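Local structure of shikimate kinase (Aquifex aeolicus, 2PT5) at residues Gly7-Gly12 against Arg109-Lys114; Tyr29-Glu34 against Glu61-Leu66; Phe98-Phe103 against Asp141-Gly146. The protein probably transfers the gamma-phosphate of ATP to the 3-hydroxyl group of shikimate, the fifth of seven steps toward chorismate. One frame throughout, in Å; residues are numbered along the deposited sequence.

Contact 1 (Gly7-Gly12 against Arg109-Lys114); sequences GFMCSG and RCKDSK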
loop_
_atom_site.group_PDB
_atom_site.type_symbol
_atom_site.label_atom_id
_atom_site.label_comp_id
_atom_site.label_asym_id
_atom_site.label_seq_id
_atom_site.Cartn_x
_atom_site.Cartn_y
_atom_site.Cartn_z
ATOM N N GLY A 7 2.072 1.183 -2.914
ATOM C CA GLY A 7 1.684 1.522 -4.270
ATOM C C GLY A 7 0.313 2.167 -4.262
ATOM O O GLY A 7 -0.271 2.387 -3.193
ATOM N N PHE A 8 -0.217 2.458 -5.446
ATOM C CA PHE A 8 -1.527 3.088 -5.525
ATOM C C PHE A 8 -2.648 2.122 -5.131
ATOM O O PHE A 8 -2.503 0.895 -5.200
ATOM C CB PHE A 8 -1.769 3.666 -6.933
ATOM C CG PHE A 8 -0.768 4.720 -7.331
ATOM C CD1 PHE A 8 0.330 4.397 -8.133
ATOM C CD2 PHE A 8 -0.891 6.026 -6.863
ATOM C CE1 PHE A 8 1.296 5.360 -8.464
ATOM C CE2 PHE A 8 0.066 6.996 -7.186
ATOM C CZ PHE A 8 1.164 6.658 -7.991
HETATM N N MSE A 9 -3.761 2.707 -4.708
HETATM C CA MSE A 9 -4.942 1.973 -4.268
HETATM C C MSE A 9 -5.404 0.867 -5.215
HETATM O O MSE A 9 -5.852 -0.193 -4.777
HETATM C CB MSE A 9 -6.086 2.965 -4.049
HETATM C CG MSE A 9 -7.470 2.342 -3.986
HETATM SE SE MSE A 9 -8.716 3.341 -5.098
HETATM C CE MSE A 9 -8.778 2.161 -6.629
ATOM N N CYS A 10 -5.297 1.112 -6.514
ATOM C CA CYS A 10 -5.736 0.136 -7.496
ATOM C C CYS A 10 -4.608 -0.746 -8.022
ATOM O O CYS A 10 -4.676 -1.222 -9.156
ATOM C CB CYS A 10 -6.397 0.870 -8.666
ATOM S SG CYS A 10 -5.324 2.173 -9.362
ATOM N N SER A 11 -3.575 -0.976 -7.220
ATOM C CA SER A 11 -2.470 -1.802 -7.691
ATOM C C SER A 11 -2.555 -3.249 -7.191
ATOM O O SER A 11 -1.645 -4.042 -7.416
ATOM C CB SER A 11 -1.120 -1.175 -7.302
ATOM O OG SER A 11 -0.991 -1.061 -5.901
ATOM N N GLY A 12 -3.655 -3.587 -6.524
ATOM C CA GLY A 12 -3.836 -4.940 -6.020
ATOM C C GLY A 12 -3.055 -5.316 -4.768
ATOM O O GLY A 12 -2.792 -6.498 -4.535
ATOM N N ARG A 109 -8.265 2.109 -13.370
ATOM C CA ARG A 109 -8.669 1.313 -12.203
ATOM C C ARG A 109 -8.953 2.100 -10.923
ATOM O O ARG A 109 -9.846 1.743 -10.161
ATOM C CB ARG A 109 -7.604 0.258 -11.873
ATOM C CG ARG A 109 -7.333 -0.795 -12.945
ATOM C CD ARG A 109 -6.264 -1.781 -12.450
ATOM N NE ARG A 109 -5.818 -2.702 -13.497
ATOM C CZ ARG A 109 -4.958 -3.701 -13.307
ATOM N NH1 ARG A 109 -4.438 -3.928 -12.105
ATOM N NH2 ARG A 109 -4.603 -4.466 -14.326
ATOM N N CYS A 110 -8.193 3.163 -10.682
ATOM C CA CYS A 110 -8.352 3.949 -9.460
ATOM C C CYS A 110 -9.540 4.920 -9.430
ATOM O O CYS A 110 -10.156 5.224 -10.454
ATOM C CB CYS A 110 -7.054 4.715 -9.166
ATOM S SG CYS A 110 -5.738 3.825 -8.247
ATOM N N LYS A 111 -9.847 5.403 -8.230
ATOM C CA LYS A 111 -10.941 6.342 -8.012
ATOM C C LYS A 111 -10.506 7.346 -6.954
ATOM O O LYS A 111 -9.584 7.070 -6.187
ATOM C CB LYS A 111 -12.181 5.580 -7.543
ATOM C CG LYS A 111 -12.752 4.663 -8.613
ATOM C CD LYS A 111 -13.380 3.410 -8.024
ATOM C CE LYS A 111 -12.312 2.463 -7.492
ATOM N NZ LYS A 111 -12.893 1.185 -6.986
ATOM N N ASP A 112 -11.147 8.516 -6.920
ATOM C CA ASP A 112 -10.799 9.528 -5.927
ATOM C C ASP A 112 -11.492 9.225 -4.606
ATOM O O ASP A 112 -12.156 8.198 -4.474
ATOM C CB ASP A 112 -11.172 10.936 -6.404
ATOM C CG ASP A 112 -12.664 11.124 -6.593
ATOM O OD1 ASP A 112 -13.458 10.310 -6.069
ATOM O OD2 ASP A 112 -13.044 12.106 -7.263
ATOM N N SER A 113 -11.348 10.129 -3.640
ATOM C CA SER A 113 -11.930 9.935 -2.325
ATOM C C SER A 113 -13.454 9.876 -2.337
ATOM O O SER A 113 -14.065 9.394 -1.385
ATOM C CB SER A 113 -11.458 11.040 -1.375
ATOM O OG SER A 113 -11.966 12.304 -1.763
ATOM N N LYS A 114 -14.067 10.354 -3.416
ATOM C CA LYS A 114 -15.525 10.340 -3.521
ATOM C C LYS A 114 -15.980 9.137 -4.330
ATOM O O LYS A 114 -17.142 9.046 -4.722
ATOM C CB LYS A 114 -16.033 11.621 -4.194
ATOM C CG LYS A 114 -15.374 12.908 -3.705
ATOM C CD LYS A 114 -15.705 13.216 -2.256
ATOM C CE LYS A 114 -14.939 14.444 -1.766
ATOM N NZ LYS A 114 -15.119 14.668 -0.299
#
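Cys10 and Cys110 are joined by a disulfide, with SG to SG at 2.0 Å. The bond ties Gly7-Gly12, the first part of the P-loop, to the loop that follows helix 103-109. Its chi3 of -93° is the usual left-handed quarter turn. The packing is close here. CB of Cys10 lies 3.5 Å from CB of Arg109. CE of Met9, a selenomethionine in this crystal, comes within 3.4 Å of CA of Cys110, closer than usual van der Waals contact. Met9 CG is anti to the backbone N (chi1 163°), and the bent chain beyond it brings CE over the 109-114 backbone. Phe8 approaches with CB alone, 4.2 Å from Cys110 SG. Its ring turns inward to stack on Phe130.

The outer side is looser and faces solvent. The side chains of Met9 and Lys111 cross at about a right angle, CE to CE at 3.7 Å. The Arg109 guanidinium only brings an edge near Cys10 O. No hydrogen bond spans the segments. The segments are held by the disulfide and by packing. Cys10 is a predicted ATP-binding residue. The bridge would be expected to restrain this part of the P-loop, and a reductant could release it.

Contact 2 (Tyr29-Glu34 against Glu61-Leu66); sequences YDVDEE and EVLKDL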
loop_
_atom_site.group_PDB
_atom_site.type_symbol
_atom_site.label_atom_id
_atom_site.label_comp_id
_atom_site.label_asym_id
_atom_site.label_seq_id
_atom_site.Cartn_x
_atom_site.Cartn_y
_atom_site.Cartn_z
ATOM N N TYR A 29 -2.426 -8.190 6.844
ATOM C CA TYR A 29 -3.142 -7.065 7.425
ATOM C C TYR A 29 -3.045 -5.877 6.483
ATOM O O TYR A 29 -2.010 -5.653 5.847
ATOM C CB TYR A 29 -2.546 -6.687 8.785
ATOM C CG TYR A 29 -2.931 -7.620 9.898
ATOM C CD1 TYR A 29 -4.195 -7.552 10.472
ATOM C CD2 TYR A 29 -2.050 -8.604 10.351
ATOM C CE1 TYR A 29 -4.582 -8.442 11.463
ATOM C CE2 TYR A 29 -2.429 -9.506 11.348
ATOM C CZ TYR A 29 -3.698 -9.417 11.895
ATOM O OH TYR A 29 -4.106 -10.305 12.859
ATOM N N ASP A 30 -4.140 -5.133 6.395
ATOM C CA ASP A 30 -4.206 -3.942 5.570
ATOM C C ASP A 30 -4.420 -2.775 6.521
ATOM O O ASP A 30 -5.395 -2.756 7.267
ATOM C CB ASP A 30 -5.373 -4.017 4.595
ATOM C CG ASP A 30 -5.591 -2.705 3.870
ATOM O OD1 ASP A 30 -4.729 -2.323 3.056
ATOM O OD2 ASP A 30 -6.614 -2.046 4.134
ATOM N N VAL A 31 -3.516 -1.804 6.496
ATOM C CA VAL A 31 -3.614 -0.659 7.401
ATOM C C VAL A 31 -4.962 0.055 7.372
ATOM O O VAL A 31 -5.609 0.187 8.405
ATOM C CB VAL A 31 -2.511 0.373 7.110
ATOM C CG1 VAL A 31 -2.687 1.595 8.022
ATOM C CG2 VAL A 31 -1.136 -0.277 7.303
ATOM N N ASP A 32 -5.388 0.514 6.197
ATOM C CA ASP A 32 -6.661 1.220 6.103
ATOM C C ASP A 32 -7.817 0.433 6.706
ATOM O O ASP A 32 -8.658 1.004 7.410
ATOM C CB ASP A 32 -6.967 1.574 4.648
ATOM C CG ASP A 32 -6.201 2.809 4.170
ATOM O OD1 ASP A 32 -6.287 3.126 2.964
ATOM O OD2 ASP A 32 -5.526 3.468 4.995
ATOM N N GLU A 33 -7.868 -0.872 6.439
ATOM C CA GLU A 33 -8.950 -1.699 6.980
ATOM C C GLU A 33 -8.851 -1.763 8.508
ATOM O O GLU A 33 -9.867 -1.779 9.202
ATOM C CB GLU A 33 -8.903 -3.108 6.366
ATOM C CG GLU A 33 -8.586 -4.226 7.340
ATOM C CD GLU A 33 -8.023 -5.468 6.656
ATOM O OE1 GLU A 33 -8.591 -5.894 5.621
ATOM O OE2 GLU A 33 -7.013 -6.015 7.167
ATOM N N GLU A 34 -7.630 -1.784 9.034
ATOM C CA GLU A 34 -7.444 -1.833 10.484
ATOM C C GLU A 34 -7.771 -0.475 11.101
ATOM O O GLU A 34 -8.355 -0.395 12.180
ATOM C CB GLU A 34 -6.005 -2.231 10.826
ATOM C CG GLU A 34 -5.668 -3.647 10.407
ATOM C CD GLU A 34 -6.710 -4.643 10.886
ATOM O OE1 GLU A 34 -6.936 -4.731 12.108
ATOM O OE2 GLU A 34 -7.313 -5.335 10.042
ATOM N N GLU A 61 0.436 5.131 13.248
ATOM C CA GLU A 61 0.408 4.460 14.545
ATOM C C GLU A 61 0.028 3.002 14.329
ATOM O O GLU A 61 0.652 2.091 14.883
ATOM C CB GLU A 61 -0.629 5.103 15.471
ATOM C CG GLU A 61 -0.938 4.260 16.712
ATOM C CD GLU A 61 -2.132 4.767 17.512
ATOM O OE1 GLU A 61 -2.551 4.060 18.455
ATOM O OE2 GLU A 61 -2.649 5.863 17.202
ATOM N N VAL A 62 -1.007 2.794 13.521
ATOM C CA VAL A 62 -1.487 1.454 13.231
ATOM C C VAL A 62 -0.397 0.634 12.550
ATOM O O VAL A 62 -0.262 -0.566 12.803
ATOM C CB VAL A 62 -2.742 1.500 12.329
ATOM C CG1 VAL A 62 -3.166 0.102 11.954
ATOM C CG2 VAL A 62 -3.876 2.216 13.060
ATOM N N LEU A 63 0.379 1.287 11.689
ATOM C CA LEU A 63 1.450 0.608 10.983
ATOM C C LEU A 63 2.452 0.068 11.986
ATOM O O LEU A 63 2.835 -1.105 11.922
ATOM C CB LEU A 63 2.158 1.567 10.025
ATOM C CG LEU A 63 3.387 0.999 9.321
ATOM C CD1 LEU A 63 2.973 -0.179 8.439
ATOM C CD2 LEU A 63 4.055 2.101 8.481
ATOM N N LYS A 64 2.878 0.926 12.911
ATOM C CA LYS A 64 3.840 0.522 13.928
ATOM C C LYS A 64 3.312 -0.624 14.791
ATOM O O LYS A 64 4.014 -1.610 15.007
ATOM C CB LYS A 64 4.216 1.704 14.825
ATOM C CG LYS A 64 4.888 2.864 14.114
ATOM C CD LYS A 64 5.831 3.579 15.075
ATOM C CE LYS A 64 6.012 5.048 14.723
ATOM N NZ LYS A 64 4.750 5.818 14.934
ATOM N N ASP A 65 2.080 -0.499 15.276
ATOM C CA ASP A 65 1.478 -1.545 16.105
ATOM C C ASP A 65 1.461 -2.899 15.379
ATOM O O ASP A 65 1.789 -3.941 15.956
ATOM C CB ASP A 65 0.051 -1.144 16.505
ATOM C CG ASP A 65 0.020 0.049 17.453
ATOM O OD1 ASP A 65 -1.084 0.422 17.908
ATOM O OD2 ASP A 65 1.099 0.613 17.746
ATOM N N LEU A 66 1.068 -2.879 14.110
ATOM C CA LEU A 66 1.030 -4.089 13.287
ATOM C C LEU A 66 2.444 -4.662 13.118
ATOM O O LEU A 66 2.634 -5.883 13.030
ATOM C CB LEU A 66 0.438 -3.757 11.906
ATOM C CG LEU A 66 -1.076 -3.879 11.650
ATOM C CD1 LEU A 66 -1.894 -3.343 12.805
ATOM C CD2 LEU A 66 -1.414 -3.130 10.365
#
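Val31 and Leu66 meet where a strand turns into a helix in the parallel alpha/beta fold of the P-loop kinases. Strand 28-30 is an edge strand within the chain. It runs straight into helix 31-39, and helix 52-66 packs against the junction. The contact between the segments is apolar.

Leu66 reaches across with one methyl, CD2. It lies 4.1 Å from CB of Tyr29 and 4.2 Å from CG2 of Val31. CG of Glu34 is its third neighbour, at 4.3 Å from CD2. Val31 uses both methyls. CG2 also faces CD1 of Leu63, at 4.3 Å. CG1 meets CG1 of Val62, the residue before Leu63, at 4.2 Å. Val62 CG1 is anti to the backbone N (chi1 176°), and the same methyl lies 3.8 Å from CB of Glu34. Ile74 of strand 72-75 touches Val31, Leu63 and Leu66, so the cluster rests on the sheet.

Glu34 thus gives its CB and CG to the apolar cluster. Its chain bends at chi2 (-50°), which turns CD aside. OE2 forms a salt bridge with Lys37 NZ and also lies at the edge of the Tyr29 ring, in its plane. Asp32, a predicted substrate-binding residue, has its CB directed away from helix 52-66.

Asp30 and Glu33 form a capping box that starts the helix. Glu33 N donates to OD2 of Asp30 at 2.9 Å, while Asp30 OD1 is hydrogen-bonded to Ser75 OG. In return, Asp30 N donates to OE2 of Glu33 at 3.1 Å, meeting that oxygen from above the carboxylate plane.

Contact 3 (Phe98-Phe103 against Asp141-Gly146); sequences FIDIPF and DIKVKG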
loop_
_atom_site.group_PDB
_atom_site.type_symbol
_atom_site.label_atom_id
_atom_site.label_comp_id
_atom_site.label_asym_id
_atom_site.label_seq_id
_atom_site.Cartn_x
_atom_site.Cartn_y
_atom_site.Cartn_z
ATOM N N PHE A 98 7.125 -2.602 -3.876
ATOM C CA PHE A 98 6.319 -1.676 -4.654
ATOM C C PHE A 98 5.682 -2.400 -5.828
ATOM O O PHE A 98 6.369 -2.905 -6.712
ATOM C CB PHE A 98 7.190 -0.498 -5.143
ATOM C CG PHE A 98 6.502 0.428 -6.131
ATOM C CD1 PHE A 98 5.130 0.674 -6.062
ATOM C CD2 PHE A 98 7.248 1.083 -7.115
ATOM C CE1 PHE A 98 4.512 1.555 -6.951
ATOM C CE2 PHE A 98 6.640 1.972 -8.015
ATOM C CZ PHE A 98 5.271 2.209 -7.933
ATOM N N ILE A 99 4.358 -2.477 -5.806
ATOM C CA ILE A 99 3.616 -3.109 -6.887
ATOM C C ILE A 99 3.279 -1.949 -7.814
ATOM O O ILE A 99 2.343 -1.179 -7.580
ATOM C CB ILE A 99 2.349 -3.779 -6.355
ATOM C CG1 ILE A 99 2.743 -4.863 -5.346
ATOM C CG2 ILE A 99 1.558 -4.366 -7.505
ATOM C CD1 ILE A 99 1.566 -5.466 -4.578
ATOM N N ASP A 100 4.080 -1.841 -8.867
ATOM C CA ASP A 100 4.002 -0.761 -9.844
ATOM C C ASP A 100 3.054 -0.935 -11.028
ATOM O O ASP A 100 3.123 -1.929 -11.740
ATOM C CB ASP A 100 5.416 -0.522 -10.385
ATOM C CG ASP A 100 5.537 0.761 -11.180
ATOM O OD1 ASP A 100 6.426 0.819 -12.052
ATOM O OD2 ASP A 100 4.769 1.711 -10.920
ATOM N N ILE A 101 2.173 0.042 -11.227
ATOM C CA ILE A 101 1.265 0.053 -12.372
ATOM C C ILE A 101 1.476 1.394 -13.081
ATOM O O ILE A 101 1.671 2.429 -12.430
ATOM C CB ILE A 101 -0.229 -0.048 -11.970
ATOM C CG1 ILE A 101 -0.557 0.995 -10.905
ATOM C CG2 ILE A 101 -0.553 -1.466 -11.508
ATOM C CD1 ILE A 101 -2.036 1.057 -10.549
ATOM N N PRO A 102 1.458 1.392 -14.424
ATOM C CA PRO A 102 1.645 2.601 -15.235
ATOM C C PRO A 102 0.466 3.568 -15.121
ATOM O O PRO A 102 -0.632 3.174 -14.724
ATOM C CB PRO A 102 1.814 2.043 -16.646
ATOM C CG PRO A 102 0.955 0.806 -16.615
ATOM C CD PRO A 102 1.302 0.201 -15.277
ATOM N N PHE A 103 0.692 4.830 -15.477
ATOM C CA PHE A 103 -0.359 5.843 -15.370
ATOM C C PHE A 103 -1.668 5.457 -16.048
ATOM O O PHE A 103 -2.731 5.687 -15.488
ATOM C CB PHE A 103 0.130 7.190 -15.928
ATOM C CG PHE A 103 -0.780 8.365 -15.606
ATOM C CD1 PHE A 103 -1.134 8.658 -14.287
ATOM C CD2 PHE A 103 -1.221 9.223 -16.618
ATOM C CE1 PHE A 103 -1.911 9.791 -13.975
ATOM C CE2 PHE A 103 -1.997 10.358 -16.316
ATOM C CZ PHE A 103 -2.339 10.640 -14.992
ATOM N N ASP A 141 12.455 -1.555 -1.589
ATOM C CA ASP A 141 13.493 -2.568 -1.716
ATOM C C ASP A 141 13.255 -3.372 -2.990
ATOM O O ASP A 141 14.176 -3.609 -3.778
ATOM C CB ASP A 141 13.454 -3.518 -0.517
ATOM C CG ASP A 141 13.748 -2.816 0.789
ATOM O OD1 ASP A 141 12.941 -2.943 1.736
ATOM O OD2 ASP A 141 14.796 -2.143 0.869
ATOM N N ILE A 142 12.006 -3.781 -3.189
ATOM C CA ILE A 142 11.643 -4.577 -4.357
ATOM C C ILE A 142 10.512 -3.925 -5.150
ATOM O O ILE A 142 9.552 -3.403 -4.576
ATOM C CB ILE A 142 11.189 -5.995 -3.938
ATOM C CG1 ILE A 142 12.240 -6.633 -3.024
ATOM C CG2 ILE A 142 10.982 -6.864 -5.167
ATOM C CD1 ILE A 142 11.798 -7.962 -2.420
ATOM N N LYS A 143 10.633 -3.967 -6.472
ATOM C CA LYS A 143 9.633 -3.388 -7.362
ATOM C C LYS A 143 9.190 -4.445 -8.364
ATOM O O LYS A 143 10.014 -5.023 -9.049
ATOM C CB LYS A 143 10.226 -2.185 -8.107
ATOM C CG LYS A 143 9.320 -1.603 -9.190
ATOM C CD LYS A 143 10.036 -0.515 -9.995
ATOM C CE LYS A 143 9.121 0.121 -11.033
ATOM N NZ LYS A 143 8.611 -0.848 -12.050
ATOM N N VAL A 144 7.888 -4.696 -8.444
ATOM C CA VAL A 144 7.356 -5.691 -9.369
ATOM C C VAL A 144 6.244 -5.102 -10.237
ATOM O O VAL A 144 5.581 -4.142 -9.841
ATOM C CB VAL A 144 6.799 -6.919 -8.602
ATOM C CG1 VAL A 144 7.900 -7.555 -7.762
ATOM C CG2 VAL A 144 5.645 -6.496 -7.713
ATOM N N LYS A 145 6.050 -5.693 -11.413
ATOM C CA LYS A 145 5.033 -5.264 -12.370
ATOM C C LYS A 145 3.648 -5.663 -11.857
ATOM O O LYS A 145 3.328 -6.846 -11.790
ATOM C CB LYS A 145 5.289 -5.943 -13.716
ATOM C CG LYS A 145 4.864 -5.146 -14.932
ATOM C CD LYS A 145 6.038 -4.356 -15.495
ATOM C CE LYS A 145 5.705 -3.775 -16.865
ATOM N NZ LYS A 145 5.343 -4.838 -17.847
ATOM N N GLY A 146 2.830 -4.676 -11.505
ATOM C CA GLY A 146 1.506 -4.967 -10.979
ATOM C C GLY A 146 0.377 -4.927 -11.989
ATOM O O GLY A 146 -0.799 -4.961 -11.622
#
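Ile142 opens the pairing of two parallel strands: its O accepts from Phe98 N at 2.6 Å. Its side chain turns to helix 150-162.

Lys143 pairs with Phe98, and the two side chains lie side by side, pointing the same way. CG of Lys143 is 4.0 Å from CD2 of Phe98. The chain stays extended to CE, then bends at chi4 (-61°), which brings NZ to OD1 of Asp100 at 2.7 Å. This salt bridge uses the anti side of the carboxylate, 18° out of its plane. CB of Asp100 lies over one face of the Phe98 ring, toward the rim.

Val144 grips strand 95-100 through both backbone groups. Its N donates to Phe98 O and its O accepts from Asp100 N, each at 2.9 Å. On the other face of the sheet, its CG2 sits beside CG1 of Ile99 at 4.1 Å. Helix 150-162 packs on Val144.

Lys145 is poorly ordered and adds little. Gly146 ends the run. Its N meets Asp100 O at 2.8 Å, from 36° above the carbonyl plane. Its CA packs on CG2 of Ile99 at 3.5 Å.

Asp100 is buried, and OD1 has a second cation in Arg134. Two cations on OD1 would be expected to favour the ionised carboxylate. OD2 is hydrogen-bonded as well, so both oxygens are held.

In the fold
Contacts 2 and 3 are buried and reach the same sheet, on opposite sides of the chain's centre, with their own centres about 21 Å apart. Contact 2 is helix against strand-helix junction, held by methyl packing. Contact 3 is strand against strand, held by backbone hydrogen bonds and an ion pair. Contact 1 is only partly buried. It joins two loops by a covalent bond, at the predicted ATP site. Contacts 1 and 3 touch: Cys10 SG lies 3.7 Å from Ile101 CD1, and Gly7 CA lies 3.9 Å from Phe98 CE1. Contact 2 touches neither. Its Asp32 instead belongs to the predicted shikimate site.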